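Local coordinates for protein AlbC (Streptomyces noursei, PDB 3OQV) that catalyses the ATP-independent formation of cyclo(L-phenylalanyl-L-leucyl) from aminoacyl-tRNAs, a step in the biosynthesis of the antibacterial peptide albonoursin, at residues Y202-P207 and Y227-P232; D188-F193 and E223-V228; F43-T48 and L100-E105; R28-L33 and S194-V199. All coordinates share one frame; numbering follows the deposited sequence.

Interaction 1 (Y202-P207 and Y227-P232); sequences YHIDTP and YVVVRP
The ring of Y202 lies over the backbone of V229, where strands 198-202 and 225-229 run side by side in parallel. V229 CA stands 3.8 Å from the centroid of the Y202 ring and close to its normal, a CH-pi contact, while V229 CB touches Y202 CZ at 3.5 Å. The ring edge meets the carbonyl carbon of Y227. CG of Y202 sits between backbone N and carbonyl carbon (chi1 69°), which starts the ring off over the neighbouring strand. Y202 N donates to V228 O (3.1 Å) and V230 N to Y202 O (2.8 Å). A water bonds to Y202 OH, Y227 O and V229 N. An alanine in place of Y202 would probably uncover the V229 CA and CB face and leave that water without its hydroxyl partner.

The far end is looser. I204 reaches across with CG2 alone, 3.7 Å from V229 CG2, and a water links I204 N to V230 O. A type II turn, H203 to T206, then leads the chain away.

Y202, a probable substrate-binding residue, also packs on I208, T209 and L212 of helix 207-212, whereas H203 stacks on Y42 and strand 225-229 forms one edge of the sheet.

Interaction 2 (D188-F193 and E223-V228); sequences DSPGVF and EGQAYV
Q225 and S189 join the last strand of the parallel, Rossmann-type sheet to the C-terminal end of helix 169-193. The short axes of helix 188-193 and strand 225-228 approach to 8.2 Å with their directions 112° apart, and a single glutamine side chain does most of the bridging. From CB, which makes no close approach to the helix, the chain goes to CG, anti to the backbone N (chi1 -180°), and then bends at chi2 (69°), which swings CD round to lie 4.0 Å from S189 CB. NE2 turns back to its own strand and donates to A226 O at 3.1 Å, with that oxygen almost in the amide plane, which would help fix the rotation of the amide about its last torsion. OE1 faces the helix, taking the backbone N-H of S189 where the helix is kinked; it also lies 3.2 Å from S189 CB and 3.5 Å from P190 CD.

P190 fills the rest of the contact, its CG resting 3.5 Å from E223 O and near G224, whose backbone angles call for glycine. Behind the kink, D188 OD1 accepts from G191 N in an Asx motif, and OD2 forms a salt bridge with R134. Q225 also packs on L200, the residue essential for product specificity. The S189 N to Q225 OE1 bond measures 2.8 Å and runs nearly along the C=O axis.

Interaction 3 (F43-T48 and L100-E105); sequences FSQKNT and LRRSLE
Q45 and T48, one turn apart on helix 45-58, face R102 and S103 of the long helix 82-107, and the chain reaches them through an N-cap. S44 fills that cap position: its OG accepts from N47 N at 3.1 Å, while its carbonyl oxygen takes both the N and the OG1 of T48. Q45 follows, with CG anti to the backbone N (chi1 -173°) and the chain extended beyond it. Its CG rests 3.4 Å from S103 OG, and its amide continues across R102, CD lying 3.6 Å from R102 CB. The two side chains cross at about a right angle, and OE1 accepts from R102 NE at 3.2 Å, close to the guanidinium plane. Q45 NE2 makes a weak hydrogen bond to S106 OG.

T48 closes the walk. Its CB touches S103 OG and its CG2 S103 CB, and T48 CG2 lies 4.0 Å from L100 CD1. A water bridges the two hydroxyls, donating to T48 OG1 at 2.6 Å and pairing with S103 OG, which also bonds to R99 O.

The small S103 is consistent with the close approach here, its CA 5.5 Å from that of Q45. The buried hydroxyls are satisfied by carbonyls and water, and the neutral glutamine oxygen probably steadies an arginine near R98, a residue possibly involved in aminoacyl-tRNA binding, without cancelling its charge.

Interaction 4 (R28-L33 and S194-V199); sequences RGEHAL and SVPSSV
H31 and S198 meet through their side chains beside a parallel strand pairing. H31 ND1 and S198 OG are 2.7 Å apart in a hydrogen bond whose donor may be either, and the hydroxyl lies at the edge of the ring, near its plane. The ring stems from CG anti to the backbone N (chi1 -178°), and V195 CG2 packs against H31 CB at 3.7 Å, the two side chains crossing at about a right angle. The backbones join on both sides of A32: V199 N donates to H31 O and L33 N to V199 O, each at 2.8 Å.

Further out, E30 leans toward the loop before strand 198-202. E30 OE1 accepts a hydrogen bond from S197 OG at 2.6 Å, approached from above the carboxylate plane, and also touches P196 CB at 3.4 Å. A water ties S197 OG to H31 N, so the serine hydroxyl spans the side chain of E30 and the start of the strand.

The second shell fixes the histidine: NE2 bonds to D63 OD2 and the ring meets F193. A leucine in place of H31 would probably strip S198 OG and D63 of their shared partner and let both turn.

Strand 29-37 lies between 59-67 and 198-202, with L33 packed on L185, S189 and F193 of helix 169-193 and V199 on A226 and V228 of strand 225-229.

Overall arrangement
Along the chain the first segments come in the order 28-33, 43-48, 188-193 and 202-207, and interaction 3 falls between the two halves of interaction 4. Interactions 1, 2 and 4 gather on one parallel sheet, where strand 198-202 lies between 29-37 and 225-229. Interactions 2 and 4, with centres about 7 Å apart, are joined by probable backbone hydrogen bonds of S198 to G224 and A226; interactions 1 and 2 share Y227 and V228. Interaction 3 lies apart, its centre about 17 Å from that of interaction 1, yet F43 meets H203. Interactions 1 and 4 pair strands of the Rossmann-type sheet, interaction 2 joins a helix to its edge strand, and interaction 3 packs two helices together.

Interaction 1 (Y202-P207 and Y227-P232)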
loop_
_atom_site.group_PDB
_atom_site.type_symbol
_atom_site.label_atom_id
_atom_site.label_comp_id
_atom_site.label_asym_id
_atom_site.label_seq_id
_atom_site.Cartn_x
_atom_site.Cartn_y
_atom_site.Cartn_z
ATOM N N TYR A 202 -8.258 -0.284 -3.881
ATOM C CA TYR A 202 -8.288 -0.045 -2.443
ATOM C C TYR A 202 -9.611 -0.523 -1.833
ATOM O O TYR A 202 -10.645 -0.532 -2.496
ATOM C CB TYR A 202 -8.043 1.430 -2.130
ATOM C CG TYR A 202 -9.178 2.347 -2.559
ATOM C CD1 TYR A 202 -10.172 2.718 -1.658
ATOM C CD2 TYR A 202 -9.230 2.868 -3.853
ATOM C CE1 TYR A 202 -11.219 3.558 -2.036
ATOM C CE2 TYR A 202 -10.283 3.716 -4.255
ATOM C CZ TYR A 202 -11.260 4.061 -3.327
ATOM O OH TYR A 202 -12.314 4.856 -3.687
ATOM N N HIS A 203 -9.567 -0.891 -0.558
ATOM C CA HIS A 203 -10.782 -1.196 0.208
ATOM C C HIS A 203 -11.231 0.028 1.006
ATOM O O HIS A 203 -10.418 0.903 1.305
ATOM C CB HIS A 203 -10.508 -2.381 1.142
ATOM C CG HIS A 203 -10.082 -3.626 0.421
ATOM N ND1 HIS A 203 -8.760 -3.937 0.186
ATOM C CD2 HIS A 203 -10.807 -4.630 -0.129
ATOM C CE1 HIS A 203 -8.687 -5.085 -0.467
ATOM N NE2 HIS A 203 -9.915 -5.531 -0.662
ATOM N N ILE A 204 -12.527 0.123 1.293
ATOM C CA ILE A 204 -13.050 1.233 2.099
ATOM C C ILE A 204 -12.433 1.231 3.489
ATOM O O ILE A 204 -12.051 0.183 4.005
ATOM C CB ILE A 204 -14.606 1.206 2.231
ATOM C CG1 ILE A 204 -15.061 0.057 3.139
ATOM C CG2 ILE A 204 -15.279 1.131 0.854
ATOM C CD1 ILE A 204 -16.571 -0.024 3.341
ATOM N N ASP A 205 -12.344 2.406 4.095
ATOM C CA ASP A 205 -11.980 2.511 5.503
ATOM C C ASP A 205 -10.485 2.282 5.708
ATOM O O ASP A 205 -10.030 2.100 6.837
ATOM C CB ASP A 205 -12.777 1.507 6.351
ATOM C CG ASP A 205 -14.255 1.866 6.453
ATOM O OD1 ASP A 205 -14.618 3.008 6.097
ATOM O OD2 ASP A 205 -15.059 0.998 6.873
ATOM N N THR A 206 -9.720 2.272 4.623
ATOM C CA THR A 206 -8.274 2.145 4.755
ATOM C C THR A 206 -7.590 3.503 4.661
ATOM O O THR A 206 -8.202 4.478 4.215
ATOM C CB THR A 206 -7.683 1.159 3.718
ATOM O OG1 THR A 206 -8.004 1.599 2.393
ATOM C CG2 THR A 206 -8.259 -0.227 3.929
ATOM N N PRO A 207 -6.325 3.585 5.113
ATOM C CA PRO A 207 -5.694 4.896 5.219
ATOM C C PRO A 207 -5.624 5.698 3.907
ATOM O O PRO A 207 -5.670 6.925 3.944
ATOM C CB PRO A 207 -4.294 4.561 5.731
ATOM C CG PRO A 207 -4.537 3.365 6.630
ATOM C CD PRO A 207 -5.586 2.556 5.875
ATOM N N TYR A 227 -7.935 5.319 -8.999
ATOM C CA TYR A 227 -8.136 4.692 -7.693
ATOM C C TYR A 227 -9.511 4.031 -7.697
ATOM O O TYR A 227 -10.532 4.724 -7.732
ATOM C CB TYR A 227 -8.110 5.749 -6.588
ATOM C CG TYR A 227 -6.918 6.669 -6.606
ATOM C CD1 TYR A 227 -5.723 6.297 -5.994
ATOM C CD2 TYR A 227 -6.981 7.906 -7.239
ATOM C CE1 TYR A 227 -4.634 7.147 -5.990
ATOM C CE2 TYR A 227 -5.891 8.767 -7.241
ATOM C CZ TYR A 227 -4.721 8.375 -6.617
ATOM O OH TYR A 227 -3.635 9.216 -6.606
ATOM N N VAL A 228 -9.539 2.701 -7.676
ATOM C CA VAL A 228 -10.782 1.966 -7.878
ATOM C C VAL A 228 -11.121 1.206 -6.608
ATOM O O VAL A 228 -10.289 0.440 -6.099
ATOM C CB VAL A 228 -10.681 1.008 -9.071
ATOM C CG1 VAL A 228 -11.862 0.060 -9.116
ATOM C CG2 VAL A 228 -10.630 1.822 -10.385
ATOM N N VAL A 229 -12.263 1.539 -6.010
ATOM C CA VAL A 229 -12.666 0.888 -4.762
ATOM C C VAL A 229 -13.107 -0.545 -5.036
ATOM O O VAL A 229 -13.796 -0.814 -6.011
ATOM C CB VAL A 229 -13.772 1.667 -4.004
ATOM C CG1 VAL A 229 -15.064 1.755 -4.833
ATOM C CG2 VAL A 229 -14.034 1.016 -2.640
ATOM N N VAL A 230 -12.607 -1.480 -4.241
ATOM C CA VAL A 230 -12.977 -2.870 -4.439
ATOM C C VAL A 230 -13.797 -3.333 -3.240
ATOM O O VAL A 230 -13.343 -3.238 -2.105
ATOM C CB VAL A 230 -11.719 -3.747 -4.628
ATOM C CG1 VAL A 230 -12.075 -5.205 -4.512
ATOM C CG2 VAL A 230 -11.078 -3.454 -5.992
ATOM N N ARG A 231 -15.038 -3.743 -3.485
ATOM C CA ARG A 231 -15.911 -4.171 -2.397
ATOM C C ARG A 231 -16.179 -5.670 -2.504
ATOM O O ARG A 231 -16.551 -6.162 -3.571
ATOM C CB ARG A 231 -17.223 -3.373 -2.418
ATOM C CG ARG A 231 -17.041 -1.849 -2.345
ATOM C CD ARG A 231 -18.388 -1.139 -2.172
ATOM N NE ARG A 231 -18.283 0.319 -2.222
ATOM C CZ ARG A 231 -18.544 1.047 -3.308
ATOM N NH1 ARG A 231 -18.865 0.443 -4.441
ATOM N NH2 ARG A 231 -18.474 2.373 -3.269
ATOM N N PRO A 232 -15.886 -6.419 -1.428
ATOM C CA PRO A 232 -15.833 -7.873 -1.538
ATOM C C PRO A 232 -17.119 -8.478 -2.083
ATOM O O PRO A 232 -17.079 -9.462 -2.828
ATOM C CB PRO A 232 -15.600 -8.313 -0.093
ATOM C CG PRO A 232 -14.734 -7.222 0.465
ATOM C CD PRO A 232 -15.219 -5.939 -0.201
HETATM O O HOH W 1 -12.936 4.600 -6.674
HETATM O O HOH W 2 -14.144 -2.113 0.391
#

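Interaction 2 (D188-F193 and E223-V228)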
loop_
_atom_site.group_PDB
_atom_site.type_symbol
_atom_site.label_atom_id
_atom_site.label_comp_id
_atom_site.label_asym_id
_atom_site.label_seq_id
_atom_site.Cartn_x
_atom_site.Cartn_y
_atom_site.Cartn_z
ATOM N N ASP A 188 1.918 8.242 -8.271
ATOM C CA ASP A 188 2.519 8.124 -9.592
ATOM C C ASP A 188 2.892 6.684 -9.913
ATOM O O ASP A 188 4.010 6.416 -10.323
ATOM C CB ASP A 188 3.749 9.040 -9.716
ATOM C CG ASP A 188 4.144 9.307 -11.179
ATOM O OD1 ASP A 188 3.558 8.686 -12.095
ATOM O OD2 ASP A 188 5.079 10.092 -11.408
ATOM N N SER A 189 1.920 5.779 -9.825
ATOM C CA SER A 189 2.105 4.407 -10.304
ATOM C C SER A 189 2.499 4.286 -11.779
ATOM O O SER A 189 3.272 3.393 -12.136
ATOM C CB SER A 189 0.862 3.557 -10.021
ATOM O OG SER A 189 0.948 2.967 -8.726
ATOM N N PRO A 190 1.975 5.179 -12.646
ATOM C CA PRO A 190 2.455 5.088 -14.020
ATOM C C PRO A 190 3.970 5.171 -14.090
ATOM O O PRO A 190 4.595 4.380 -14.798
ATOM C CB PRO A 190 1.809 6.296 -14.719
ATOM C CG PRO A 190 0.552 6.555 -13.927
ATOM C CD PRO A 190 0.889 6.164 -12.491
ATOM N N GLY A 191 4.558 6.101 -13.343
ATOM C CA GLY A 191 6.004 6.284 -13.375
ATOM C C GLY A 191 6.761 5.205 -12.618
ATOM O O GLY A 191 7.842 4.788 -13.028
ATOM N N VAL A 192 6.201 4.759 -11.501
ATOM C CA VAL A 192 6.818 3.686 -10.715
ATOM C C VAL A 192 6.897 2.354 -11.482
ATOM O O VAL A 192 7.892 1.613 -11.369
ATOM C CB VAL A 192 6.080 3.490 -9.369
ATOM C CG1 VAL A 192 6.594 2.247 -8.645
ATOM C CG2 VAL A 192 6.288 4.726 -8.462
ATOM N N PHE A 193 5.830 2.018 -12.204
ATOM C CA PHE A 193 5.717 0.701 -12.832
ATOM C C PHE A 193 5.893 0.789 -14.347
ATOM O O PHE A 193 5.681 -0.199 -15.053
ATOM C CB PHE A 193 4.373 0.035 -12.487
ATOM C CG PHE A 193 4.199 -0.226 -11.026
ATOM C CD1 PHE A 193 4.900 -1.259 -10.407
ATOM C CD2 PHE A 193 3.437 0.631 -10.243
ATOM C CE1 PHE A 193 4.791 -1.480 -9.037
ATOM C CE2 PHE A 193 3.319 0.423 -8.869
ATOM C CZ PHE A 193 4.001 -0.631 -8.265
ATOM N N GLU A 223 -1.064 12.017 -14.460
ATOM C CA GLU A 223 -1.898 11.494 -15.531
ATOM C C GLU A 223 -1.827 9.974 -15.611
ATOM O O GLU A 223 -0.744 9.384 -15.621
ATOM C CB GLU A 223 -1.499 12.106 -16.882
ATOM C CG GLU A 223 -2.044 11.365 -18.105
ATOM C CD GLU A 223 -1.570 11.969 -19.428
ATOM O OE1 GLU A 223 -0.627 12.793 -19.414
ATOM O OE2 GLU A 223 -2.128 11.613 -20.489
ATOM N N GLY A 224 -2.990 9.347 -15.709
ATOM C CA GLY A 224 -3.067 7.901 -15.835
ATOM C C GLY A 224 -3.306 7.239 -14.486
ATOM O O GLY A 224 -3.654 6.066 -14.423
ATOM N N GLN A 225 -3.107 7.985 -13.404
ATOM C CA GLN A 225 -3.300 7.402 -12.071
ATOM C C GLN A 225 -4.789 7.336 -11.763
ATOM O O GLN A 225 -5.469 8.343 -11.845
ATOM C CB GLN A 225 -2.584 8.222 -10.997
ATOM C CG GLN A 225 -2.749 7.643 -9.580
ATOM C CD GLN A 225 -2.014 6.326 -9.400
ATOM O OE1 GLN A 225 -0.786 6.277 -9.470
ATOM N NE2 GLN A 225 -2.762 5.247 -9.195
ATOM N N ALA A 226 -5.290 6.159 -11.389
ATOM C CA ALA A 226 -6.687 6.032 -10.958
ATOM C C ALA A 226 -6.785 5.224 -9.662
ATOM O O ALA A 226 -5.824 4.566 -9.254
ATOM C CB ALA A 226 -7.506 5.382 -12.037
ATOM N N TYR A 227 -7.935 5.319 -8.999
ATOM C CA TYR A 227 -8.136 4.692 -7.693
ATOM C C TYR A 227 -9.511 4.031 -7.697
ATOM O O TYR A 227 -10.532 4.724 -7.732
ATOM C CB TYR A 227 -8.110 5.749 -6.588
ATOM C CG TYR A 227 -6.918 6.669 -6.606
ATOM C CD1 TYR A 227 -5.723 6.297 -5.994
ATOM C CD2 TYR A 227 -6.981 7.906 -7.239
ATOM C CE1 TYR A 227 -4.634 7.147 -5.990
ATOM C CE2 TYR A 227 -5.891 8.767 -7.241
ATOM C CZ TYR A 227 -4.721 8.375 -6.617
ATOM O OH TYR A 227 -3.635 9.216 -6.606
ATOM N N VAL A 228 -9.539 2.701 -7.676
ATOM C CA VAL A 228 -10.782 1.966 -7.878
ATOM C C VAL A 228 -11.121 1.206 -6.608
ATOM O O VAL A 228 -10.289 0.440 -6.099
ATOM C CB VAL A 228 -10.681 1.008 -9.071
ATOM C CG1 VAL A 228 -11.862 0.060 -9.116
ATOM C CG2 VAL A 228 -10.630 1.822 -10.385
#

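Interaction 3 (F43-T48 and L100-E105)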
loop_
_atom_site.group_PDB
_atom_site.type_symbol
_atom_site.label_atom_id
_atom_site.label_comp_id
_atom_site.label_asym_id
_atom_site.label_seq_id
_atom_site.Cartn_x
_atom_site.Cartn_y
_atom_site.Cartn_z
ATOM N N PHE A 43 -7.158 -8.530 3.698
ATOM C CA PHE A 43 -6.343 -9.475 2.930
ATOM C C PHE A 43 -6.152 -10.809 3.658
ATOM O O PHE A 43 -5.032 -11.218 3.975
ATOM C CB PHE A 43 -5.002 -8.846 2.522
ATOM C CG PHE A 43 -5.110 -7.912 1.341
ATOM C CD1 PHE A 43 -5.277 -8.409 0.059
ATOM C CD2 PHE A 43 -5.132 -6.541 1.526
ATOM C CE1 PHE A 43 -5.405 -7.542 -1.036
ATOM C CE2 PHE A 43 -5.276 -5.673 0.455
ATOM C CZ PHE A 43 -5.401 -6.175 -0.832
ATOM N N SER A 44 -7.271 -11.475 3.922
ATOM C CA SER A 44 -7.303 -12.927 4.055
ATOM C C SER A 44 -6.948 -13.617 2.739
ATOM O O SER A 44 -7.029 -13.017 1.662
ATOM C CB SER A 44 -8.690 -13.376 4.508
ATOM O OG SER A 44 -9.666 -13.086 3.518
ATOM N N GLN A 45 -6.633 -14.905 2.819
ATOM C CA GLN A 45 -6.448 -15.692 1.610
ATOM C C GLN A 45 -7.676 -15.631 0.708
ATOM O O GLN A 45 -7.554 -15.389 -0.495
ATOM C CB GLN A 45 -6.100 -17.145 1.927
ATOM C CG GLN A 45 -5.733 -17.940 0.681
ATOM C CD GLN A 45 -5.101 -19.272 1.010
ATOM O OE1 GLN A 45 -4.576 -19.468 2.108
ATOM N NE2 GLN A 45 -5.180 -20.213 0.072
ATOM N N LYS A 46 -8.850 -15.864 1.288
ATOM C CA LYS A 46 -10.088 -15.822 0.524
ATOM C C LYS A 46 -10.227 -14.524 -0.257
ATOM O O LYS A 46 -10.515 -14.538 -1.453
ATOM C CB LYS A 46 -11.300 -16.006 1.438
ATOM C CG LYS A 46 -12.585 -16.306 0.690
ATOM C CD LYS A 46 -12.339 -17.277 -0.459
ATOM C CE LYS A 46 -13.645 -17.872 -0.978
ATOM N NZ LYS A 46 -14.295 -18.763 0.029
ATOM N N ASN A 47 -10.031 -13.398 0.421
ATOM C CA ASN A 47 -10.203 -12.099 -0.218
ATOM C C ASN A 47 -9.098 -11.777 -1.218
ATOM O O ASN A 47 -9.343 -11.120 -2.235
ATOM C CB ASN A 47 -10.320 -10.987 0.826
ATOM C CG ASN A 47 -11.700 -10.933 1.465
ATOM O OD1 ASN A 47 -12.668 -11.470 0.927
ATOM N ND2 ASN A 47 -11.795 -10.271 2.607
ATOM N N THR A 48 -7.884 -12.229 -0.919
ATOM C CA THR A 48 -6.761 -12.062 -1.832
ATOM C C THR A 48 -7.019 -12.791 -3.145
ATOM O O THR A 48 -6.907 -12.200 -4.227
ATOM C CB THR A 48 -5.438 -12.547 -1.203
ATOM O OG1 THR A 48 -5.235 -11.874 0.044
ATOM C CG2 THR A 48 -4.265 -12.241 -2.129
ATOM N N LEU A 100 0.310 -15.028 1.092
ATOM C CA LEU A 100 0.340 -14.536 -0.297
ATOM C C LEU A 100 0.805 -15.620 -1.275
ATOM O O LEU A 100 0.266 -15.759 -2.375
ATOM C CB LEU A 100 1.252 -13.317 -0.390
ATOM C CG LEU A 100 1.176 -12.395 -1.607
ATOM C CD1 LEU A 100 -0.272 -12.151 -2.030
ATOM C CD2 LEU A 100 1.886 -11.084 -1.292
ATOM N N ARG A 101 1.779 -16.420 -0.862
ATOM C CA ARG A 101 2.152 -17.592 -1.644
ATOM C C ARG A 101 0.997 -18.581 -1.774
ATOM O O ARG A 101 0.714 -19.063 -2.870
ATOM C CB ARG A 101 3.428 -18.254 -1.089
ATOM C CG ARG A 101 4.702 -17.708 -1.755
ATOM C CD ARG A 101 5.971 -17.882 -0.922
ATOM N NE ARG A 101 6.478 -19.239 -1.018
ATOM C CZ ARG A 101 7.765 -19.592 -1.024
ATOM N NH1 ARG A 101 8.744 -18.692 -0.998
ATOM N NH2 ARG A 101 8.063 -20.875 -1.077
ATOM N N ARG A 102 0.251 -18.789 -0.692
ATOM C CA ARG A 102 -0.925 -19.655 -0.765
ATOM C C ARG A 102 -1.987 -19.095 -1.710
ATOM O O ARG A 102 -2.659 -19.847 -2.430
ATOM C CB ARG A 102 -1.527 -19.889 0.622
ATOM C CG ARG A 102 -0.650 -20.717 1.546
ATOM C CD ARG A 102 -1.460 -21.311 2.702
ATOM N NE ARG A 102 -1.891 -20.307 3.680
ATOM C CZ ARG A 102 -1.148 -19.866 4.693
ATOM N NH1 ARG A 102 0.087 -20.319 4.869
ATOM N NH2 ARG A 102 -1.644 -18.980 5.547
ATOM N N SER A 103 -2.147 -17.778 -1.707
ATOM C CA SER A 103 -3.155 -17.151 -2.553
ATOM C C SER A 103 -2.807 -17.313 -4.029
ATOM O O SER A 103 -3.672 -17.645 -4.839
ATOM C CB SER A 103 -3.335 -15.676 -2.184
ATOM O OG SER A 103 -3.935 -15.574 -0.904
ATOM N N LEU A 104 -1.526 -17.162 -4.356
ATOM C CA LEU A 104 -1.062 -17.282 -5.738
ATOM C C LEU A 104 -1.171 -18.724 -6.236
ATOM O O LEU A 104 -1.434 -18.967 -7.414
ATOM C CB LEU A 104 0.386 -16.806 -5.865
ATOM C CG LEU A 104 0.660 -15.317 -5.631
ATOM C CD1 LEU A 104 2.142 -15.071 -5.458
ATOM C CD2 LEU A 104 0.106 -14.471 -6.768
ATOM N N GLU A 105 -0.938 -19.673 -5.334
ATOM C CA GLU A 105 -1.168 -21.081 -5.627
ATOM C C GLU A 105 -2.631 -21.342 -5.964
ATOM O O GLU A 105 -2.935 -22.128 -6.862
ATOM C CB GLU A 105 -0.732 -21.960 -4.451
ATOM C CG GLU A 105 0.690 -22.489 -4.572
ATOM C CD GLU A 105 1.016 -23.552 -3.536
ATOM O OE1 GLU A 105 2.174 -24.026 -3.505
ATOM O OE2 GLU A 105 0.115 -23.912 -2.747
HETATM O O HOH W 3 -3.192 -13.375 0.754
#

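Interaction 4 (R28-L33 and S194-V199)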
loop_
_atom_site.group_PDB
_atom_site.type_symbol
_atom_site.label_atom_id
_atom_site.label_comp_id
_atom_site.label_asym_id
_atom_site.label_seq_id
_atom_site.Cartn_x
_atom_site.Cartn_y
_atom_site.Cartn_z
ATOM N N ARG A 28 -8.735 -5.893 -20.351
ATOM C CA ARG A 28 -8.800 -4.698 -21.240
ATOM C C ARG A 28 -8.031 -3.509 -20.657
ATOM O O ARG A 28 -7.405 -2.752 -21.397
ATOM C CB ARG A 28 -10.254 -4.314 -21.528
ATOM N N GLY A 29 -8.084 -3.338 -19.336
ATOM C CA GLY A 29 -7.326 -2.275 -18.673
ATOM C C GLY A 29 -5.822 -2.487 -18.769
ATOM O O GLY A 29 -5.367 -3.601 -19.047
ATOM N N GLU A 30 -5.044 -1.427 -18.550
ATOM C CA GLU A 30 -3.585 -1.521 -18.682
ATOM C C GLU A 30 -2.946 -2.184 -17.460
ATOM O O GLU A 30 -2.281 -3.220 -17.576
ATOM C CB GLU A 30 -2.963 -0.137 -18.912
ATOM C CG GLU A 30 -2.610 0.158 -20.376
ATOM C CD GLU A 30 -2.974 1.579 -20.812
ATOM O OE1 GLU A 30 -2.855 2.513 -19.992
ATOM O OE2 GLU A 30 -3.356 1.766 -21.990
ATOM N N HIS A 31 -3.041 -1.519 -16.317
ATOM C CA HIS A 31 -2.254 -1.909 -15.156
ATOM C C HIS A 31 -3.068 -1.725 -13.890
ATOM O O HIS A 31 -3.709 -0.689 -13.706
ATOM C CB HIS A 31 -0.980 -1.066 -15.046
ATOM C CG HIS A 31 -0.111 -1.452 -13.891
ATOM N ND1 HIS A 31 -0.113 -0.767 -12.690
ATOM C CD2 HIS A 31 0.790 -2.454 -13.748
ATOM C CE1 HIS A 31 0.734 -1.343 -11.855
ATOM N NE2 HIS A 31 1.287 -2.376 -12.468
ATOM N N ALA A 32 -2.996 -2.705 -12.997
ATOM C CA ALA A 32 -3.513 -2.542 -11.644
ATOM C C ALA A 32 -2.412 -2.709 -10.618
ATOM O O ALA A 32 -1.480 -3.513 -10.791
ATOM C CB ALA A 32 -4.635 -3.538 -11.365
ATOM N N LEU A 33 -2.531 -1.951 -9.536
ATOM C CA LEU A 33 -1.710 -2.162 -8.360
ATOM C C LEU A 33 -2.576 -2.660 -7.192
ATOM O O LEU A 33 -3.594 -2.051 -6.843
ATOM C CB LEU A 33 -0.991 -0.866 -7.976
ATOM C CG LEU A 33 -0.430 -0.861 -6.556
ATOM C CD1 LEU A 33 0.795 -1.749 -6.483
ATOM C CD2 LEU A 33 -0.113 0.563 -6.108
ATOM N N SER A 194 6.180 1.992 -14.840
ATOM C CA SER A 194 6.379 2.245 -16.278
ATOM C C SER A 194 5.212 1.769 -17.148
ATOM O O SER A 194 5.398 1.002 -18.107
ATOM C CB SER A 194 7.690 1.609 -16.785
ATOM O OG SER A 194 8.710 1.617 -15.804
ATOM N N VAL A 195 4.022 2.279 -16.862
ATOM C CA VAL A 195 2.842 1.945 -17.637
ATOM C C VAL A 195 2.078 3.226 -17.882
ATOM O O VAL A 195 2.251 4.203 -17.144
ATOM C CB VAL A 195 1.930 0.963 -16.874
ATOM C CG1 VAL A 195 2.538 -0.436 -16.868
ATOM C CG2 VAL A 195 1.676 1.469 -15.452
ATOM N N PRO A 196 1.269 3.259 -18.952
ATOM C CA PRO A 196 0.636 4.521 -19.327
ATOM C C PRO A 196 -0.452 4.907 -18.325
ATOM O O PRO A 196 -0.697 6.087 -18.104
ATOM C CB PRO A 196 0.009 4.219 -20.695
ATOM C CG PRO A 196 0.656 2.938 -21.166
ATOM C CD PRO A 196 1.001 2.184 -19.922
ATOM N N SER A 197 -1.107 3.912 -17.734
ATOM C CA SER A 197 -2.109 4.173 -16.706
ATOM C C SER A 197 -2.067 3.070 -15.662
ATOM O O SER A 197 -1.654 1.950 -15.953
ATOM C CB SER A 197 -3.515 4.264 -17.303
ATOM O OG SER A 197 -3.973 2.991 -17.735
ATOM N N SER A 198 -2.491 3.395 -14.447
ATOM C CA SER A 198 -2.489 2.410 -13.367
ATOM C C SER A 198 -3.691 2.617 -12.459
ATOM O O SER A 198 -4.046 3.750 -12.121
ATOM C CB SER A 198 -1.196 2.484 -12.556
ATOM O OG SER A 198 -1.171 1.464 -11.558
ATOM N N VAL A 199 -4.349 1.519 -12.119
ATOM C CA VAL A 199 -5.463 1.561 -11.192
ATOM C C VAL A 199 -5.013 1.020 -9.843
ATOM O O VAL A 199 -4.633 -0.136 -9.726
ATOM C CB VAL A 199 -6.645 0.733 -11.719
ATOM C CG1 VAL A 199 -7.665 0.476 -10.609
ATOM C CG2 VAL A 199 -7.298 1.454 -12.911
HETATM O O HOH W 4 -4.913 0.756 -15.810
#